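Local coordinates for Galactose/lactose metabolism regulatory protein GAL80 (Saccharomyces cerevisiae, PDB 3BTV) that represses the yeast galactose and lactose metabolic genes by binding the activator GAL4 and blocking its transcriptional activation when no inducing sugar is present, at residues B[113-126]-B[143-155]. The protein carries 1 engineered substitution. Sequence-based numbering, arbitrary orientation.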
loop_
_atom_site.group_PDB
_atom_site.type_symbol
_atom_site.label_atom_id
_atom_site.label_comp_id
_atom_site.label_asym_id
_atom_site.label_seq_id
_atom_site.Cartn_x
_atom_site.Cartn_y
_atom_site.Cartn_z
ATOM N N SER B 113 44.166 -12.656 3.578
ATOM C CA SER B 113 43.650 -13.824 2.872
ATOM C C SER B 113 44.578 -14.285 1.756
ATOM O O SER B 113 44.541 -15.446 1.341
ATOM C CB SER B 113 42.281 -13.499 2.275
ATOM O OG SER B 113 42.013 -14.316 1.149
ATOM N N LYS B 114 45.401 -13.367 1.264
ATOM C CA LYS B 114 46.240 -13.652 0.109
ATOM C C LYS B 114 47.276 -14.732 0.402
ATOM O O LYS B 114 47.803 -15.352 -0.518
ATOM C CB LYS B 114 46.877 -12.365 -0.424
ATOM C CG LYS B 114 45.829 -11.333 -0.840
ATOM C CD LYS B 114 46.420 -10.150 -1.593
ATOM C CE LYS B 114 45.308 -9.270 -2.165
ATOM N NZ LYS B 114 45.836 -8.066 -2.869
ATOM N N ASN B 115 47.535 -14.972 1.686
ATOM C CA ASN B 115 48.484 -16.002 2.115
ATOM C C ASN B 115 47.843 -17.387 2.193
ATOM O O ASN B 115 48.489 -18.363 2.584
ATOM C CB ASN B 115 49.092 -15.643 3.475
ATOM C CG ASN B 115 49.721 -14.264 3.489
ATOM O OD1 ASN B 115 49.962 -13.691 4.552
ATOM N ND2 ASN B 115 49.989 -13.723 2.305
ATOM N N ASN B 116 46.566 -17.464 1.832
ATOM C CA ASN B 116 45.849 -18.733 1.808
ATOM C C ASN B 116 45.454 -19.131 0.392
ATOM O O ASN B 116 44.442 -18.668 -0.129
ATOM C CB ASN B 116 44.601 -18.667 2.688
ATOM C CG ASN B 116 43.867 -19.996 2.761
ATOM O OD1 ASN B 116 44.297 -20.993 2.180
ATOM N ND2 ASN B 116 42.754 -20.013 3.485
ATOM N N PRO B 117 46.258 -20.002 -0.233
ATOM C CA PRO B 117 46.040 -20.495 -1.598
ATOM C C PRO B 117 44.785 -21.355 -1.711
ATOM O O PRO B 117 44.291 -21.591 -2.816
ATOM C CB PRO B 117 47.285 -21.354 -1.860
ATOM C CG PRO B 117 48.299 -20.876 -0.874
ATOM C CD PRO B 117 47.519 -20.503 0.337
ATOM N N ASN B 118 44.274 -21.816 -0.574
ATOM C CA ASN B 118 43.129 -22.717 -0.568
ATOM C C ASN B 118 41.778 -22.007 -0.442
ATOM O O ASN B 118 40.733 -22.603 -0.709
ATOM C CB ASN B 118 43.288 -23.755 0.543
ATOM C CG ASN B 118 44.615 -24.484 0.467
ATOM O OD1 ASN B 118 45.297 -24.668 1.476
ATOM N ND2 ASN B 118 44.996 -24.892 -0.738
ATOM N N LEU B 119 41.796 -20.740 -0.036
ATOM C CA LEU B 119 40.549 -19.999 0.140
ATOM C C LEU B 119 39.733 -19.981 -1.144
ATOM O O LEU B 119 40.208 -19.543 -2.192
ATOM C CB LEU B 119 40.804 -18.567 0.619
ATOM C CG LEU B 119 39.528 -17.844 1.071
ATOM C CD1 LEU B 119 38.981 -18.454 2.355
ATOM C CD2 LEU B 119 39.759 -16.355 1.247
ATOM N N LYS B 120 38.498 -20.459 -1.052
ATOM C CA LYS B 120 37.618 -20.532 -2.210
ATOM C C LYS B 120 36.334 -19.745 -1.987
ATOM O O LYS B 120 35.691 -19.307 -2.941
ATOM C CB LYS B 120 37.266 -21.991 -2.512
ATOM C CG LYS B 120 38.464 -22.880 -2.794
ATOM C CD LYS B 120 39.148 -22.499 -4.095
ATOM C CE LYS B 120 40.365 -23.379 -4.363
ATOM N NZ LYS B 120 41.469 -23.135 -3.393
ATOM N N TYR B 121 35.961 -19.567 -0.725
ATOM C CA TYR B 121 34.663 -18.996 -0.412
ATOM C C TYR B 121 34.681 -17.952 0.685
ATOM O O TYR B 121 35.363 -18.109 1.698
ATOM C CB TYR B 121 33.688 -20.103 -0.018
ATOM C CG TYR B 121 33.501 -21.161 -1.076
ATOM C CD1 TYR B 121 34.093 -22.413 -0.947
ATOM C CD2 TYR B 121 32.737 -20.910 -2.207
ATOM C CE1 TYR B 121 33.924 -23.387 -1.916
ATOM C CE2 TYR B 121 32.563 -21.875 -3.182
ATOM C CZ TYR B 121 33.158 -23.110 -3.032
ATOM O OH TYR B 121 32.983 -24.068 -4.004
ATOM N N LEU B 122 33.904 -16.895 0.477
ATOM C CA LEU B 122 33.658 -15.909 1.521
ATOM C C LEU B 122 32.161 -15.753 1.741
ATOM O O LEU B 122 31.415 -15.396 0.824
ATOM C CB LEU B 122 34.281 -14.559 1.177
ATOM C CG LEU B 122 33.948 -13.459 2.189
ATOM C CD1 LEU B 122 34.533 -13.805 3.565
ATOM C CD2 LEU B 122 34.456 -12.103 1.705
ATOM N N PHE B 123 31.728 -16.023 2.964
ATOM C CA PHE B 123 30.312 -16.031 3.308
ATOM C C PHE B 123 30.054 -14.895 4.293
ATOM O O PHE B 123 30.619 -14.883 5.389
ATOM C CB PHE B 123 29.982 -17.376 3.956
ATOM C CG PHE B 123 28.511 -17.626 4.161
ATOM C CD1 PHE B 123 28.067 -18.884 4.544
ATOM C CD2 PHE B 123 27.581 -16.625 3.978
ATOM C CE1 PHE B 123 26.719 -19.135 4.739
ATOM C CE2 PHE B 123 26.227 -16.870 4.167
ATOM C CZ PHE B 123 25.797 -18.122 4.551
ATOM N N VAL B 124 29.212 -13.937 3.901
ATOM C CA VAL B 124 28.890 -12.796 4.763
ATOM C C VAL B 124 27.395 -12.688 4.973
ATOM O O VAL B 124 26.616 -12.976 4.070
ATOM C CB VAL B 124 29.433 -11.458 4.183
ATOM C CG1 VAL B 124 29.162 -10.298 5.139
ATOM C CG2 VAL B 124 30.940 -11.566 3.907
ATOM N N GLU B 125 26.987 -12.267 6.163
ATOM C CA GLU B 125 25.569 -12.058 6.428
ATOM C C GLU B 125 25.073 -10.725 5.902
ATOM O O GLU B 125 25.848 -9.786 5.741
ATOM C CB GLU B 125 25.286 -12.173 7.919
ATOM C CG GLU B 125 25.377 -13.600 8.404
ATOM C CD GLU B 125 24.852 -13.757 9.803
ATOM O OE1 GLU B 125 25.256 -12.948 10.669
ATOM O OE2 GLU B 125 24.036 -14.680 10.033
ATOM N N TRP B 126 23.781 -10.666 5.598
ATOM C CA TRP B 126 23.127 -9.409 5.249
ATOM C C TRP B 126 22.841 -8.678 6.557
ATOM O O TRP B 126 22.413 -9.306 7.517
ATOM C CB TRP B 126 21.826 -9.670 4.482
ATOM C CG TRP B 126 21.091 -8.404 4.154
ATOM C CD1 TRP B 126 20.020 -7.894 4.812
ATOM C CD2 TRP B 126 21.408 -7.471 3.115
ATOM N NE1 TRP B 126 19.646 -6.704 4.252
ATOM C CE2 TRP B 126 20.486 -6.417 3.207
ATOM C CE3 TRP B 126 22.392 -7.419 2.124
ATOM C CZ2 TRP B 126 20.499 -5.326 2.332
ATOM C CZ3 TRP B 126 22.404 -6.342 1.254
ATOM C CH2 TRP B 126 21.471 -5.307 1.369
ATOM N N ALA B 143 36.091 -9.176 -5.071
ATOM C CA ALA B 143 36.238 -9.498 -6.484
ATOM C C ALA B 143 37.708 -9.537 -6.893
ATOM O O ALA B 143 38.155 -10.494 -7.523
ATOM C CB ALA B 143 35.453 -8.506 -7.338
ATOM N N GLU B 144 38.468 -8.511 -6.520
ATOM C CA GLU B 144 39.896 -8.493 -6.828
ATOM C C GLU B 144 40.655 -9.506 -5.974
ATOM O O GLU B 144 41.883 -9.551 -5.986
ATOM C CB GLU B 144 40.489 -7.087 -6.673
ATOM C CG GLU B 144 40.379 -6.493 -5.277
ATOM C CD GLU B 144 40.897 -5.065 -5.212
ATOM O OE1 GLU B 144 42.059 -4.836 -5.602
ATOM O OE2 GLU B 144 40.144 -4.172 -4.767
ATOM N N ARG B 145 39.910 -10.316 -5.232
ATOM C CA ARG B 145 40.502 -11.391 -4.445
ATOM C C ARG B 145 40.275 -12.729 -5.142
ATOM O O ARG B 145 40.996 -13.694 -4.904
ATOM C CB ARG B 145 39.912 -11.423 -3.031
ATOM C CG ARG B 145 40.452 -12.552 -2.159
ATOM C CD ARG B 145 41.978 -12.558 -2.148
ATOM N NE ARG B 145 42.512 -13.721 -1.443
ATOM C CZ ARG B 145 42.752 -14.902 -2.008
ATOM N NH1 ARG B 145 42.499 -15.087 -3.294
ATOM N NH2 ARG B 145 43.246 -15.898 -1.281
ATOM N N GLY B 146 39.258 -12.780 -5.995
ATOM C CA GLY B 146 39.011 -13.956 -6.811
ATOM C C GLY B 146 38.128 -15.026 -6.193
ATOM O O GLY B 146 37.707 -15.953 -6.886
ATOM N N VAL B 147 37.842 -14.910 -4.897
ATOM C CA VAL B 147 37.038 -15.917 -4.201
ATOM C C VAL B 147 35.576 -15.845 -4.602
ATOM O O VAL B 147 35.069 -14.782 -4.970
ATOM C CB VAL B 147 37.128 -15.768 -2.670
ATOM C CG1 VAL B 147 38.548 -16.094 -2.185
ATOM C CG2 VAL B 147 36.729 -14.357 -2.252
ATOM N N GLN B 148 34.896 -16.984 -4.542
ATOM C CA GLN B 148 33.455 -16.992 -4.723
ATOM C C GLN B 148 32.821 -16.478 -3.444
ATOM O O GLN B 148 33.213 -16.884 -2.343
ATOM C CB GLN B 148 32.939 -18.396 -5.023
ATOM C CG GLN B 148 31.426 -18.485 -5.040
ATOM C CD GLN B 148 30.817 -17.780 -6.231
ATOM O OE1 GLN B 148 30.099 -16.786 -6.089
ATOM N NE2 GLN B 148 31.105 -18.290 -7.420
ATOM N N THR B 149 31.848 -15.585 -3.586
ATOM C CA THR B 149 31.218 -14.980 -2.422
ATOM C C THR B 149 29.782 -15.455 -2.229
ATOM O O THR B 149 29.087 -15.801 -3.187
ATOM C CB THR B 149 31.233 -13.438 -2.497
ATOM O OG1 THR B 149 30.290 -12.992 -3.477
ATOM C CG2 THR B 149 32.627 -12.918 -2.854
ATOM N N ILE B 150 29.350 -15.473 -0.974
ATOM C CA ILE B 150 27.971 -15.789 -0.629
ATOM C C ILE B 150 27.440 -14.712 0.313
ATOM O O ILE B 150 28.148 -14.280 1.223
ATOM C CB ILE B 150 27.864 -17.169 0.059
ATOM C CG1 ILE B 150 28.583 -18.248 -0.755
ATOM C CG2 ILE B 150 26.402 -17.566 0.290
ATOM C CD1 ILE B 150 29.860 -18.814 -0.098
ATOM N N ILE B 151 26.209 -14.263 0.087
ATOM C CA ILE B 151 25.539 -13.385 1.040
ATOM C C ILE B 151 24.387 -14.162 1.671
ATOM O O ILE B 151 23.698 -14.915 0.985
ATOM C CB ILE B 151 24.993 -12.087 0.376
ATOM C CG1 ILE B 151 24.480 -11.098 1.432
ATOM C CG2 ILE B 151 23.881 -12.394 -0.619
ATOM C CD1 ILE B 151 25.616 -10.384 2.206
ATOM N N SER B 152 24.173 -13.976 2.968
ATOM C CA SER B 152 23.086 -14.653 3.663
ATOM C C SER B 152 21.709 -14.031 3.391
ATOM O O SER B 152 21.077 -13.472 4.291
ATOM C CB SER B 152 23.346 -14.684 5.165
ATOM O OG SER B 152 22.468 -15.598 5.797
ATOM N N LEU B 153 21.248 -14.121 2.148
ATOM C CA LEU B 153 19.860 -13.779 1.825
ATOM C C LEU B 153 19.071 -15.100 1.820
ATOM O O LEU B 153 18.511 -15.509 0.803
ATOM C CB LEU B 153 19.769 -13.062 0.475
ATOM C CG LEU B 153 20.327 -11.622 0.450
ATOM C CD1 LEU B 153 20.348 -11.041 -0.963
ATOM C CD2 LEU B 153 19.529 -10.698 1.364
ATOM N N GLN B 154 19.054 -15.758 2.975
ATOM C CA GLN B 154 18.575 -17.133 3.086
ATOM C C GLN B 154 17.088 -17.272 2.808
ATOM O O GLN B 154 16.563 -18.390 2.760
ATOM C CB GLN B 154 18.910 -17.713 4.461
ATOM C CG GLN B 154 17.951 -17.289 5.551
ATOM C CD GLN B 154 18.144 -15.852 5.968
ATOM O OE1 GLN B 154 19.267 -15.354 6.004
ATOM N NE2 GLN B 154 17.047 -15.176 6.287
ATOM N N GLY B 155 16.411 -16.138 2.622
ATOM C CA GLY B 155 15.005 -16.137 2.259
ATOM C C GLY B 155 14.817 -16.760 0.884
ATOM O O GLY B 155 13.785 -17.373 0.581
#
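F123 and I150 sit side by side on neighbouring parallel strands, 121-125 and 148-152, with their side chains on the same side of the sheet; helix 132-143 joins the strands into a beta-alpha-beta unit of the Rossmann fold, and 148-152 is the outermost strand at this end of the six-stranded parallel sheet. Five backbone bonds running from K120 O to S152 N zip the pair together, and the one from V124 N to I150 O (2.9 Å) is nearly straight at 173°. On one side of the sheet I150 lays CG2 over the F123 ring, 4.2 Å from its centroid, in a CH-pi contact. With CG anti to the backbone N (chi1 -170°), the phenyl leans toward the second strand and brings its edge to S152 N, 3.7 Å from F123 CE2. The other side carries L122, V124, T149 and I151; I151 reaches forward so that its CD1 lies 3.3 Å from V124 O and also close to E125 O. Just past the strands, L153 CD2 sits over one face of the W126 indole, which helix 405-424 also packs against.

Outside the sheet, at the entrance to both strands, R145 ties the turn before strand 148-152 to residues 113-116. Its chain, bent at chi2 (52°), turns the guanidinium side-on to S113, where NE meets OG at 2.7 Å and NH2 meets the carbonyl O. Beside it, L119 CD2 touches V147 CG1 at 3.6 Å; the side-chain amide of N116 is held by a hydrogen bond from ND2 to I90 O. A leucine in place of R145 would probably leave S113 OG without this donor and the two segments without this polar clasp. S113 O is gripped twice, by R145 NH2 at 3.0 Å and by N116 N, the two donors arriving from opposite faces of the carbonyl plane.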